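Local structure of lipase aflb (Neosartorya fumigata, 6IDY) at residues P79-M84 with G413-A418; P127-G132 with A215-S220; D262-V267 with E293-L298; T266-R269 with C273-L276. The protein probably hydrolyses ester bonds of lipid substrates, as a fungal lipase with an alpha/beta-hydrolase type of core and a bound calcium ion. One frame throughout, in Å; residues are numbered along the deposited sequence.

Contact 1: residues P79-M84 with G413-A418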
loop_
_atom_site.group_PDB
_atom_site.type_symbol
_atom_site.label_atom_id
_atom_site.label_comp_id
_atom_site.label_asym_id
_atom_site.label_seq_id
_atom_site.Cartn_x
_atom_site.Cartn_y
_atom_site.Cartn_z
ATOM N N PRO A 79 -12.748 -12.819 -5.714
ATOM C CA PRO A 79 -13.256 -12.920 -4.332
ATOM C C PRO A 79 -13.215 -11.568 -3.611
ATOM O O PRO A 79 -12.759 -10.575 -4.187
ATOM C CB PRO A 79 -12.267 -13.896 -3.690
ATOM C CG PRO A 79 -10.959 -13.587 -4.390
ATOM C CD PRO A 79 -11.359 -13.322 -5.818
ATOM N N ASP A 80 -13.675 -11.524 -2.352
ATOM C CA ASP A 80 -13.539 -10.314 -1.546
ATOM C C ASP A 80 -12.316 -10.530 -0.638
ATOM O O ASP A 80 -11.651 -11.564 -0.776
ATOM C CB ASP A 80 -14.829 -9.983 -0.768
ATOM C CG ASP A 80 -15.335 -11.012 0.231
ATOM O OD1 ASP A 80 -14.658 -12.049 0.424
ATOM O OD2 ASP A 80 -16.401 -10.773 0.832
ATOM N N PHE A 81 -12.007 -9.583 0.265
ATOM C CA PHE A 81 -10.855 -9.680 1.159
ATOM C C PHE A 81 -10.848 -10.954 2.010
ATOM O O PHE A 81 -9.829 -11.650 2.034
ATOM C CB PHE A 81 -10.717 -8.425 2.048
ATOM C CG PHE A 81 -9.707 -8.547 3.174
ATOM C CD1 PHE A 81 -8.344 -8.636 2.904
ATOM C CD2 PHE A 81 -10.118 -8.541 4.503
ATOM C CE1 PHE A 81 -7.413 -8.729 3.943
ATOM C CE2 PHE A 81 -9.186 -8.631 5.540
ATOM C CZ PHE A 81 -7.843 -8.729 5.254
ATOM N N LEU A 82 -11.973 -11.248 2.699
ATOM C CA LEU A 82 -12.095 -12.410 3.574
ATOM C C LEU A 82 -11.948 -13.744 2.822
ATOM O O LEU A 82 -11.236 -14.629 3.306
ATOM C CB LEU A 82 -13.393 -12.370 4.418
ATOM C CG LEU A 82 -13.558 -11.194 5.407
ATOM C CD1 LEU A 82 -14.941 -11.219 6.052
ATOM C CD2 LEU A 82 -12.487 -11.213 6.498
ATOM N N LYS A 83 -12.575 -13.871 1.628
ATOM C CA LYS A 83 -12.466 -15.091 0.822
ATOM C C LYS A 83 -11.043 -15.277 0.329
ATOM O O LYS A 83 -10.503 -16.373 0.462
ATOM C CB LYS A 83 -13.467 -15.122 -0.347
ATOM C CG LYS A 83 -13.452 -16.456 -1.098
ATOM C CD LYS A 83 -14.457 -16.511 -2.233
ATOM C CE LYS A 83 -14.319 -17.798 -3.011
ATOM N NZ LYS A 83 -15.266 -17.866 -4.155
ATOM N N MET A 84 -10.425 -14.206 -0.200
ATOM C CA MET A 84 -9.041 -14.234 -0.678
ATOM C C MET A 84 -8.096 -14.715 0.441
ATOM O O MET A 84 -7.341 -15.657 0.223
ATOM C CB MET A 84 -8.617 -12.852 -1.213
ATOM C CG MET A 84 -7.274 -12.857 -1.921
ATOM S SD MET A 84 -7.301 -13.723 -3.498
ATOM C CE MET A 84 -5.594 -14.117 -3.700
ATOM N N GLY A 413 1.022 -13.331 1.137
ATOM C CA GLY A 413 0.972 -13.622 2.566
ATOM C C GLY A 413 0.651 -12.427 3.450
ATOM O O GLY A 413 0.278 -12.616 4.608
ATOM N N LEU A 414 0.778 -11.187 2.912
ATOM C CA LEU A 414 0.478 -9.928 3.610
ATOM C C LEU A 414 -0.974 -9.830 4.074
ATOM O O LEU A 414 -1.258 -9.138 5.056
ATOM C CB LEU A 414 0.788 -8.713 2.722
ATOM C CG LEU A 414 2.228 -8.500 2.287
ATOM C CD1 LEU A 414 2.309 -7.347 1.285
ATOM C CD2 LEU A 414 3.155 -8.295 3.486
ATOM N N LEU A 415 -1.890 -10.500 3.351
ATOM C CA LEU A 415 -3.317 -10.534 3.663
ATOM C C LEU A 415 -3.566 -11.138 5.031
ATOM O O LEU A 415 -4.529 -10.758 5.696
ATOM C CB LEU A 415 -4.090 -11.317 2.594
ATOM C CG LEU A 415 -4.154 -10.677 1.205
ATOM C CD1 LEU A 415 -4.752 -11.630 0.222
ATOM C CD2 LEU A 415 -4.931 -9.370 1.216
ATOM N N LEU A 416 -2.679 -12.059 5.459
ATOM C CA LEU A 416 -2.756 -12.716 6.764
ATOM C C LEU A 416 -2.449 -11.721 7.879
ATOM O O LEU A 416 -3.107 -11.736 8.916
ATOM C CB LEU A 416 -1.818 -13.930 6.824
ATOM C CG LEU A 416 -1.981 -14.979 5.708
ATOM C CD1 LEU A 416 -0.836 -15.977 5.740
ATOM C CD2 LEU A 416 -3.326 -15.717 5.812
ATOM N N ILE A 417 -1.485 -10.824 7.644
ATOM C CA ILE A 417 -1.140 -9.762 8.593
ATOM C C ILE A 417 -2.285 -8.737 8.619
ATOM O O ILE A 417 -2.738 -8.347 9.704
ATOM C CB ILE A 417 0.232 -9.117 8.254
ATOM C CG1 ILE A 417 1.375 -10.118 8.497
ATOM C CG2 ILE A 417 0.443 -7.827 9.061
ATOM C CD1 ILE A 417 2.711 -9.698 7.903
ATOM N N ALA A 418 -2.774 -8.342 7.421
ATOM C CA ALA A 418 -3.876 -7.389 7.289
ATOM C C ALA A 418 -5.108 -7.849 8.084
ATOM O O ALA A 418 -5.691 -7.037 8.805
ATOM C CB ALA A 418 -4.220 -7.154 5.823
#
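Ala418, whose CB touches the Phe81 ring, is set in its helix by a backbone bond of 2.9 Å from Ala418 N to Leu414 O, a carbonyl oxygen that also takes a weak bond from Ile417 N. On the other side, helix 81-90 begins with an N-cap: Asp80 OD1 accepts from Lys83 N at 3.0 Å, almost straight down its C-O bond. Between the helices, side chains meet through carbon, the Phe81 ring edge also passing near Leu415 O. Phe81, with CG anti to its backbone N (chi1 169°), reaches out so that Leu415 CD2 lies in plane at the ring edge, 3.7 Å from Phe81 CE1. Ala418 CB approaches the same ring obliquely, 4.0 Å from Phe81 CZ. The second methyl of Leu415 is used separately: CD1 sits 3.5 Å from Met84 CG, where the methionine chain bends at chi2. One leucine thus forks between an aromatic edge and a thioether chain. Trp275 meets the Phe81 ring edge-to-face, and Thr85 and Ile88 add further cover to Leu415. The example illustrates how helices more than 300 residues apart can be joined by shape and burial, while polar bonds such as the Asp80 cap stay within each helix.

Contact 2: residues P127-G132 with A215-S220; sequences PVKAPG and AINYIS
A lysine reaching from a surface loop onto a core helix makes this partly buried polar contact on the flank of the alpha/beta-hydrolase type of fold. The loop runs between helices 96-103 and 140-145. Its partner, helix 205-223, covers one side of the central mixed sheet, with Ile216 and Ile219 turned to strands 161-166 and 227-232. Lys129 and Asn217 carry the whole contact, their CA atoms 8.0 Å apart. The lysine leaves its backbone with CG anti to N (chi1 -172°) and stays extended to its end, which lets the aliphatic chain pass over one face of the asparagine amide before the ammonium group arrives. Lys129 CD lies 3.5 Å from Asn217 CG, and 3.5 Å also separates CD from Asn217 ND2, as expected for a methylene resting above the flat group. From that same face Lys129 NZ donates to Asn217 OD1 at 3.3 Å, a long bond in which the donor stands 67° out of the carbonyl plane and so uses no lone pair directly. The other end of the amide is secured elsewhere: Asn217 ND2 bonds Ser248 OG, which fixes the rotation of the group. A water completes the link, accepting from Lys129 NZ at 2.8 Å and donating to the backbone oxygen Asn217 O at 2.7 Å.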
loop_
_atom_site.group_PDB
_atom_site.type_symbol
_atom_site.label_atom_id
_atom_site.label_comp_id
_atom_site.label_asym_id
_atom_site.label_seq_id
_atom_site.Cartn_x
_atom_site.Cartn_y
_atom_site.Cartn_z
ATOM N N PRO A 127 6.751 23.220 13.570
ATOM C CA PRO A 127 5.365 22.786 13.280
ATOM C C PRO A 127 4.825 23.154 11.893
ATOM O O PRO A 127 3.886 22.508 11.435
ATOM C CB PRO A 127 4.558 23.425 14.417
ATOM C CG PRO A 127 5.332 24.665 14.769
ATOM C CD PRO A 127 6.781 24.304 14.576
ATOM N N VAL A 128 5.394 24.178 11.231
ATOM C CA VAL A 128 4.913 24.635 9.920
ATOM C C VAL A 128 6.103 24.918 8.989
ATOM O O VAL A 128 6.843 25.875 9.232
ATOM C CB VAL A 128 3.987 25.894 10.035
ATOM C CG1 VAL A 128 3.415 26.288 8.675
ATOM C CG2 VAL A 128 2.860 25.703 11.053
ATOM N N LYS A 129 6.255 24.128 7.902
ATOM C CA LYS A 129 7.334 24.367 6.937
ATOM C C LYS A 129 7.065 25.668 6.165
ATOM O O LYS A 129 7.948 26.519 6.063
ATOM C CB LYS A 129 7.503 23.189 5.957
ATOM C CG LYS A 129 8.744 23.353 5.079
ATOM C CD LYS A 129 8.838 22.319 3.988
ATOM C CE LYS A 129 10.013 22.573 3.080
ATOM N NZ LYS A 129 10.125 21.521 2.035
ATOM N N ALA A 130 5.848 25.821 5.628
ATOM C CA ALA A 130 5.506 27.015 4.869
ATOM C C ALA A 130 4.087 27.467 5.158
ATOM O O ALA A 130 3.230 26.608 5.379
ATOM C CB ALA A 130 5.688 26.754 3.376
ATOM N N PRO A 131 3.789 28.795 5.141
ATOM C CA PRO A 131 2.393 29.228 5.346
ATOM C C PRO A 131 1.464 28.557 4.336
ATOM O O PRO A 131 1.810 28.438 3.157
ATOM C CB PRO A 131 2.455 30.751 5.142
ATOM C CG PRO A 131 3.886 31.111 5.380
ATOM C CD PRO A 131 4.673 29.950 4.868
ATOM N N GLY A 132 0.336 28.057 4.828
ATOM C CA GLY A 132 -0.643 27.340 4.017
ATOM C C GLY A 132 -0.695 25.859 4.328
ATOM O O GLY A 132 -1.666 25.191 3.971
ATOM N N ALA A 215 7.233 12.848 6.474
ATOM C CA ALA A 215 8.263 12.017 5.831
ATOM C C ALA A 215 8.789 12.686 4.569
ATOM O O ALA A 215 9.999 12.725 4.365
ATOM C CB ALA A 215 7.725 10.628 5.513
ATOM N N ILE A 216 7.889 13.273 3.757
ATOM C CA ILE A 216 8.286 13.989 2.546
ATOM C C ILE A 216 9.249 15.131 2.873
ATOM O O ILE A 216 10.374 15.141 2.370
ATOM C CB ILE A 216 7.069 14.456 1.704
ATOM C CG1 ILE A 216 6.331 13.247 1.059
ATOM C CG2 ILE A 216 7.531 15.436 0.625
ATOM C CD1 ILE A 216 4.895 13.586 0.500
ATOM N N ASN A 217 8.820 16.064 3.740
ATOM C CA ASN A 217 9.620 17.226 4.124
ATOM C C ASN A 217 10.879 16.861 4.899
ATOM O O ASN A 217 11.908 17.512 4.713
ATOM C CB ASN A 217 8.769 18.249 4.868
ATOM C CG ASN A 217 7.822 18.988 3.952
ATOM O OD1 ASN A 217 8.032 19.084 2.734
ATOM N ND2 ASN A 217 6.771 19.551 4.519
ATOM N N TYR A 218 10.827 15.782 5.696
ATOM C CA TYR A 218 11.986 15.326 6.456
ATOM C C TYR A 218 13.039 14.674 5.558
ATOM O O TYR A 218 14.226 14.984 5.691
ATOM C CB TYR A 218 11.575 14.401 7.623
ATOM C CG TYR A 218 12.755 13.814 8.367
ATOM C CD1 TYR A 218 13.373 14.514 9.398
ATOM C CD2 TYR A 218 13.283 12.577 8.009
ATOM C CE1 TYR A 218 14.489 13.994 10.058
ATOM C CE2 TYR A 218 14.393 12.049 8.659
ATOM C CZ TYR A 218 14.991 12.757 9.686
ATOM O OH TYR A 218 16.075 12.214 10.320
ATOM N N ILE A 219 12.617 13.747 4.684
ATOM C CA ILE A 219 13.546 13.046 3.797
ATOM C C ILE A 219 14.149 14.031 2.794
ATOM O O ILE A 219 15.352 13.972 2.543
ATOM C CB ILE A 219 12.919 11.771 3.166
ATOM C CG1 ILE A 219 12.577 10.707 4.258
ATOM C CG2 ILE A 219 13.779 11.174 2.041
ATOM C CD1 ILE A 219 13.770 10.037 5.040
ATOM N N SER A 220 13.346 14.995 2.308
ATOM C CA SER A 220 13.856 16.022 1.396
ATOM C C SER A 220 14.920 16.895 2.084
ATOM O O SER A 220 15.944 17.196 1.465
ATOM C CB SER A 220 12.721 16.886 0.858
ATOM O OG SER A 220 13.205 17.846 -0.067
HETATM O O HOH W 1 11.946 19.879 3.425
#

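Contact 3: residues D262-V267 with E293-L298; sequences DFHGTV and EFIRTL
The imidazole of His264 is stacked with the indole of Trp290 and is approached obliquely by Ile295 CG2, which comes within 3.6 Å of His264 ND1. That nitrogen has its polar partner elsewhere, so the methyl packs beside it without competing for a bond. Ile295 carries the helix side of this contact, and its two branches do different work. CG2, anti to the backbone N, serves the ring. CG1 stands beside that N (chi1 -67°) and carries CD1 to the loop backbone, 3.8 Å from Gly265 N. This nitrogen is already engaged, since Gly265 N donates to Asp262 O at 2.8 Å and closes a type I turn running from Asp262 to Gly265, where phi is positive at the glycine. Leu237 of helix 235-245 also touches Ile295, and Phe263 O bonds Arg299 NH1. On the far side of the helix, Arg296 NH2 makes a 2.8 Å salt bridge to Glu293 OE2, while Thr297 OG1 and Thr297 N reach Glu293 O from opposite faces of its plane. The turn and the helix thus each make polar bonds of their own, and what joins loop to helix is a branched aliphatic side chain fitted against a tightly turned backbone.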
loop_
_atom_site.group_PDB
_atom_site.type_symbol
_atom_site.label_atom_id
_atom_site.label_comp_id
_atom_site.label_asym_id
_atom_site.label_seq_id
_atom_site.Cartn_x
_atom_site.Cartn_y
_atom_site.Cartn_z
ATOM N N ASP A 262 -6.821 3.778 -4.188
ATOM C CA ASP A 262 -8.271 3.928 -4.116
ATOM C C ASP A 262 -8.619 5.394 -3.886
ATOM O O ASP A 262 -9.180 5.758 -2.852
ATOM C CB ASP A 262 -8.874 2.970 -3.066
ATOM C CG ASP A 262 -8.412 3.172 -1.639
ATOM O OD1 ASP A 262 -7.209 3.467 -1.435
ATOM O OD2 ASP A 262 -9.246 3.027 -0.726
ATOM N N PHE A 263 -8.294 6.247 -4.879
ATOM C CA PHE A 263 -8.523 7.699 -4.814
ATOM C C PHE A 263 -9.987 8.086 -4.688
ATOM O O PHE A 263 -10.279 9.227 -4.325
ATOM C CB PHE A 263 -7.859 8.445 -5.983
ATOM C CG PHE A 263 -6.355 8.348 -6.010
ATOM C CD1 PHE A 263 -5.589 8.848 -4.962
ATOM C CD2 PHE A 263 -5.698 7.806 -7.108
ATOM C CE1 PHE A 263 -4.194 8.771 -4.996
ATOM C CE2 PHE A 263 -4.301 7.779 -7.163
ATOM C CZ PHE A 263 -3.560 8.236 -6.097
ATOM N N HIS A 264 -10.906 7.136 -4.950
ATOM C CA HIS A 264 -12.339 7.354 -4.775
ATOM C C HIS A 264 -12.884 6.299 -3.806
ATOM O O HIS A 264 -14.088 6.129 -3.688
ATOM C CB HIS A 264 -13.094 7.295 -6.121
ATOM C CG HIS A 264 -14.341 8.139 -6.145
ATOM N ND1 HIS A 264 -15.266 8.106 -5.108
ATOM C CD2 HIS A 264 -14.791 8.987 -7.094
ATOM C CE1 HIS A 264 -16.226 8.950 -5.451
ATOM N NE2 HIS A 264 -15.977 9.512 -6.631
ATOM N N GLY A 265 -11.991 5.616 -3.106
ATOM C CA GLY A 265 -12.375 4.545 -2.197
ATOM C C GLY A 265 -12.913 3.338 -2.944
ATOM O O GLY A 265 -12.531 3.076 -4.090
ATOM N N THR A 266 -13.839 2.616 -2.317
ATOM C CA THR A 266 -14.416 1.409 -2.897
ATOM C C THR A 266 -15.864 1.211 -2.503
ATOM O O THR A 266 -16.293 1.658 -1.438
ATOM C CB THR A 266 -13.540 0.179 -2.573
ATOM O OG1 THR A 266 -14.076 -0.961 -3.237
ATOM C CG2 THR A 266 -13.423 -0.099 -1.082
ATOM N N VAL A 267 -16.611 0.523 -3.355
ATOM C CA VAL A 267 -18.013 0.229 -3.063
ATOM C C VAL A 267 -18.156 -1.122 -2.408
ATOM O O VAL A 267 -17.278 -1.982 -2.540
ATOM C CB VAL A 267 -18.934 0.325 -4.298
ATOM C CG1 VAL A 267 -18.986 1.739 -4.820
ATOM C CG2 VAL A 267 -18.527 -0.659 -5.392
ATOM N N GLU A 293 -17.589 11.137 3.595
ATOM C CA GLU A 293 -17.246 12.542 3.759
ATOM C C GLU A 293 -15.743 12.702 3.559
ATOM O O GLU A 293 -15.328 13.691 2.973
ATOM C CB GLU A 293 -17.673 13.062 5.139
ATOM C CG GLU A 293 -19.114 13.548 5.165
ATOM C CD GLU A 293 -19.410 14.733 4.262
ATOM O OE1 GLU A 293 -18.726 15.776 4.393
ATOM O OE2 GLU A 293 -20.325 14.617 3.416
ATOM N N PHE A 294 -14.938 11.696 3.980
ATOM C CA PHE A 294 -13.487 11.713 3.793
ATOM C C PHE A 294 -13.111 11.851 2.310
ATOM O O PHE A 294 -12.360 12.755 1.958
ATOM C CB PHE A 294 -12.805 10.471 4.410
ATOM C CG PHE A 294 -11.332 10.450 4.067
ATOM C CD1 PHE A 294 -10.437 11.286 4.730
ATOM C CD2 PHE A 294 -10.865 9.707 2.987
ATOM C CE1 PHE A 294 -9.097 11.335 4.352
ATOM C CE2 PHE A 294 -9.526 9.772 2.598
ATOM C CZ PHE A 294 -8.659 10.606 3.267
ATOM N N ILE A 295 -13.602 10.925 1.466
ATOM C CA ILE A 295 -13.343 10.877 0.026
ATOM C C ILE A 295 -13.832 12.155 -0.663
ATOM O O ILE A 295 -13.077 12.751 -1.427
ATOM C CB ILE A 295 -13.920 9.564 -0.597
ATOM C CG1 ILE A 295 -13.160 8.302 -0.083
ATOM C CG2 ILE A 295 -13.975 9.604 -2.137
ATOM C CD1 ILE A 295 -11.653 8.218 -0.376
ATOM N N ARG A 296 -15.070 12.582 -0.363
ATOM C CA ARG A 296 -15.678 13.802 -0.905
ATOM C C ARG A 296 -14.841 15.041 -0.539
ATOM O O ARG A 296 -14.643 15.912 -1.391
ATOM C CB ARG A 296 -17.114 13.939 -0.384
ATOM C CG ARG A 296 -17.924 15.095 -0.976
ATOM C CD ARG A 296 -19.417 14.786 -1.068
ATOM N NE ARG A 296 -19.976 14.262 0.184
ATOM C CZ ARG A 296 -20.282 12.983 0.396
ATOM N NH1 ARG A 296 -20.086 12.079 -0.555
ATOM N NH2 ARG A 296 -20.776 12.599 1.564
ATOM N N THR A 297 -14.344 15.106 0.720
ATOM C CA THR A 297 -13.505 16.220 1.189
ATOM C C THR A 297 -12.186 16.222 0.428
ATOM O O THR A 297 -11.757 17.273 -0.027
ATOM C CB THR A 297 -13.285 16.157 2.712
ATOM O OG1 THR A 297 -14.556 16.211 3.358
ATOM C CG2 THR A 297 -12.406 17.298 3.230
ATOM N N LEU A 298 -11.548 15.045 0.288
ATOM C CA LEU A 298 -10.278 14.929 -0.421
ATOM C C LEU A 298 -10.405 15.350 -1.874
ATOM O O LEU A 298 -9.589 16.138 -2.346
ATOM C CB LEU A 298 -9.714 13.495 -0.332
ATOM C CG LEU A 298 -8.448 13.212 -1.181
ATOM C CD1 LEU A 298 -7.272 14.109 -0.773
ATOM C CD2 LEU A 298 -8.068 11.755 -1.120
#

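Contact 4: residues T266-R269 with C273-L276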
loop_
_atom_site.group_PDB
_atom_site.type_symbol
_atom_site.label_atom_id
_atom_site.label_comp_id
_atom_site.label_asym_id
_atom_site.label_seq_id
_atom_site.Cartn_x
_atom_site.Cartn_y
_atom_site.Cartn_z
ATOM N N THR A 266 -13.839 2.616 -2.317
ATOM C CA THR A 266 -14.416 1.409 -2.897
ATOM C C THR A 266 -15.864 1.211 -2.503
ATOM O O THR A 266 -16.293 1.658 -1.438
ATOM C CB THR A 266 -13.540 0.179 -2.573
ATOM O OG1 THR A 266 -14.076 -0.961 -3.237
ATOM C CG2 THR A 266 -13.423 -0.099 -1.082
ATOM N N VAL A 267 -16.611 0.523 -3.355
ATOM C CA VAL A 267 -18.013 0.229 -3.063
ATOM C C VAL A 267 -18.156 -1.122 -2.408
ATOM O O VAL A 267 -17.278 -1.982 -2.540
ATOM C CB VAL A 267 -18.934 0.325 -4.298
ATOM C CG1 VAL A 267 -18.986 1.739 -4.820
ATOM C CG2 VAL A 267 -18.527 -0.659 -5.392
ATOM N N MET A 268 -19.288 -1.307 -1.725
ATOM C CA MET A 268 -19.667 -2.566 -1.103
ATOM C C MET A 268 -21.134 -2.785 -1.436
ATOM O O MET A 268 -21.933 -1.842 -1.402
ATOM C CB MET A 268 -19.422 -2.549 0.425
ATOM C CG MET A 268 -17.946 -2.428 0.817
ATOM S SD MET A 268 -16.903 -3.785 0.209
ATOM C CE MET A 268 -17.198 -5.032 1.495
ATOM N N ARG A 269 -21.472 -4.015 -1.815
ATOM C CA ARG A 269 -22.822 -4.418 -2.170
ATOM C C ARG A 269 -23.773 -4.263 -0.952
ATOM O O ARG A 269 -24.887 -3.753 -1.103
ATOM C CB ARG A 269 -22.770 -5.855 -2.696
ATOM C CG ARG A 269 -24.108 -6.535 -2.881
ATOM C CD ARG A 269 -24.008 -7.674 -3.865
ATOM N NE ARG A 269 -22.883 -8.568 -3.585
ATOM C CZ ARG A 269 -22.934 -9.629 -2.787
ATOM N NH1 ARG A 269 -24.061 -9.950 -2.165
ATOM N NH2 ARG A 269 -21.858 -10.385 -2.613
ATOM N N CYS A 273 -18.450 -2.201 5.893
ATOM C CA CYS A 273 -17.207 -1.516 5.566
ATOM C C CYS A 273 -16.346 -2.235 4.523
ATOM O O CYS A 273 -16.320 -3.464 4.508
ATOM C CB CYS A 273 -16.403 -1.256 6.838
ATOM S SG CYS A 273 -15.733 -2.758 7.601
ATOM N N PRO A 274 -15.508 -1.491 3.761
ATOM C CA PRO A 274 -14.506 -2.154 2.901
ATOM C C PRO A 274 -13.584 -3.053 3.744
ATOM O O PRO A 274 -13.468 -2.847 4.961
ATOM C CB PRO A 274 -13.703 -0.975 2.353
ATOM C CG PRO A 274 -14.655 0.182 2.397
ATOM C CD PRO A 274 -15.398 -0.023 3.669
ATOM N N TRP A 275 -12.941 -4.051 3.102
ATOM C CA TRP A 275 -12.055 -5.044 3.733
ATOM C C TRP A 275 -12.828 -6.026 4.620
ATOM O O TRP A 275 -13.159 -7.115 4.166
ATOM C CB TRP A 275 -10.888 -4.396 4.522
ATOM C CG TRP A 275 -9.929 -3.610 3.681
ATOM C CD1 TRP A 275 -10.120 -2.365 3.156
ATOM C CD2 TRP A 275 -8.602 -4.005 3.312
ATOM N NE1 TRP A 275 -8.997 -1.965 2.472
ATOM C CE2 TRP A 275 -8.043 -2.948 2.562
ATOM C CE3 TRP A 275 -7.825 -5.150 3.550
ATOM C CZ2 TRP A 275 -6.764 -3.026 2.001
ATOM C CZ3 TRP A 275 -6.544 -5.210 3.022
ATOM C CH2 TRP A 275 -6.017 -4.149 2.274
ATOM N N LEU A 276 -13.117 -5.634 5.881
ATOM C CA LEU A 276 -13.764 -6.468 6.898
ATOM C C LEU A 276 -15.210 -6.862 6.574
ATOM O O LEU A 276 -15.645 -7.933 6.997
ATOM C CB LEU A 276 -13.669 -5.796 8.286
ATOM C CG LEU A 276 -14.059 -6.646 9.516
ATOM C CD1 LEU A 276 -13.205 -7.910 9.625
ATOM C CD2 LEU A 276 -13.974 -5.835 10.789
#
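Met268 folds its side chain over the Cys273-Pro274 peptide, and each atom beyond CB finds part of it. CB points toward the partner segment, and CG, anti to the carbonyl carbon (chi1 -65°), comes to 3.9 Å from Pro274 N. A bend at chi2 carries SD along the backbone to 4.0 Å from Pro274 CA. A further bend at chi3 turns the terminal methyl aside, so that Met268 CE ends 3.5 Å from Cys273 O. The thioether thus curls round the start of the proline instead of extending past it. Two residues earlier, Thr266 meets the other part of the same proline: its CG2 lies 3.6 Å from Pro274 CB and, nearly as close, 3.7 Å from Pro274 CG. With OG1 anti to the backbone N (chi1 -176°), the methyl is left to face the pyrrolidine, while the hydroxyl turns to another loop and is bonded with Gln322 N. Backbone bonds of Thr266 with Gln288 and Trp290 tie this part of the loop to its neighbours. The returning chain has anchors of its own, for Cys273 SG is in a disulfide with Cys281 and Leu276 rests on Val422 and Leu423 of helix 414-424. Both segments belong to the long connection between strand 253-259 and helix 283-287, which doubles back on itself here. Proline, methyl and thioether fill the fold-back, so the two runs meet through van der Waals contact, while the covalent Cys273-Cys281 link and the hydrogen bonds of Thr266 anchor each run to other parts of the chain.

From the N terminus, residues 79-84 open the longest loop, which contact 1 closes only at 413-418; it encloses the other three contacts and binds helix 81-90 to helix 414-424. Contact 2 comes first within it, tying the loop at 127-132 to helix 205-223, and is finished before contact 3 begins. Contacts 3 and 4 start from one stretch and share Thr266 and Val267: contact 4 closes at once, at 273-276, inside the wider span that contact 3 completes on helix 293-299. None cross. Contacts 1 and 4 touch, Phe81 CD2 lying 3.4 Å from Trp275 O, whereas contact 2 stands about 35 Å from contact 1, centre to centre.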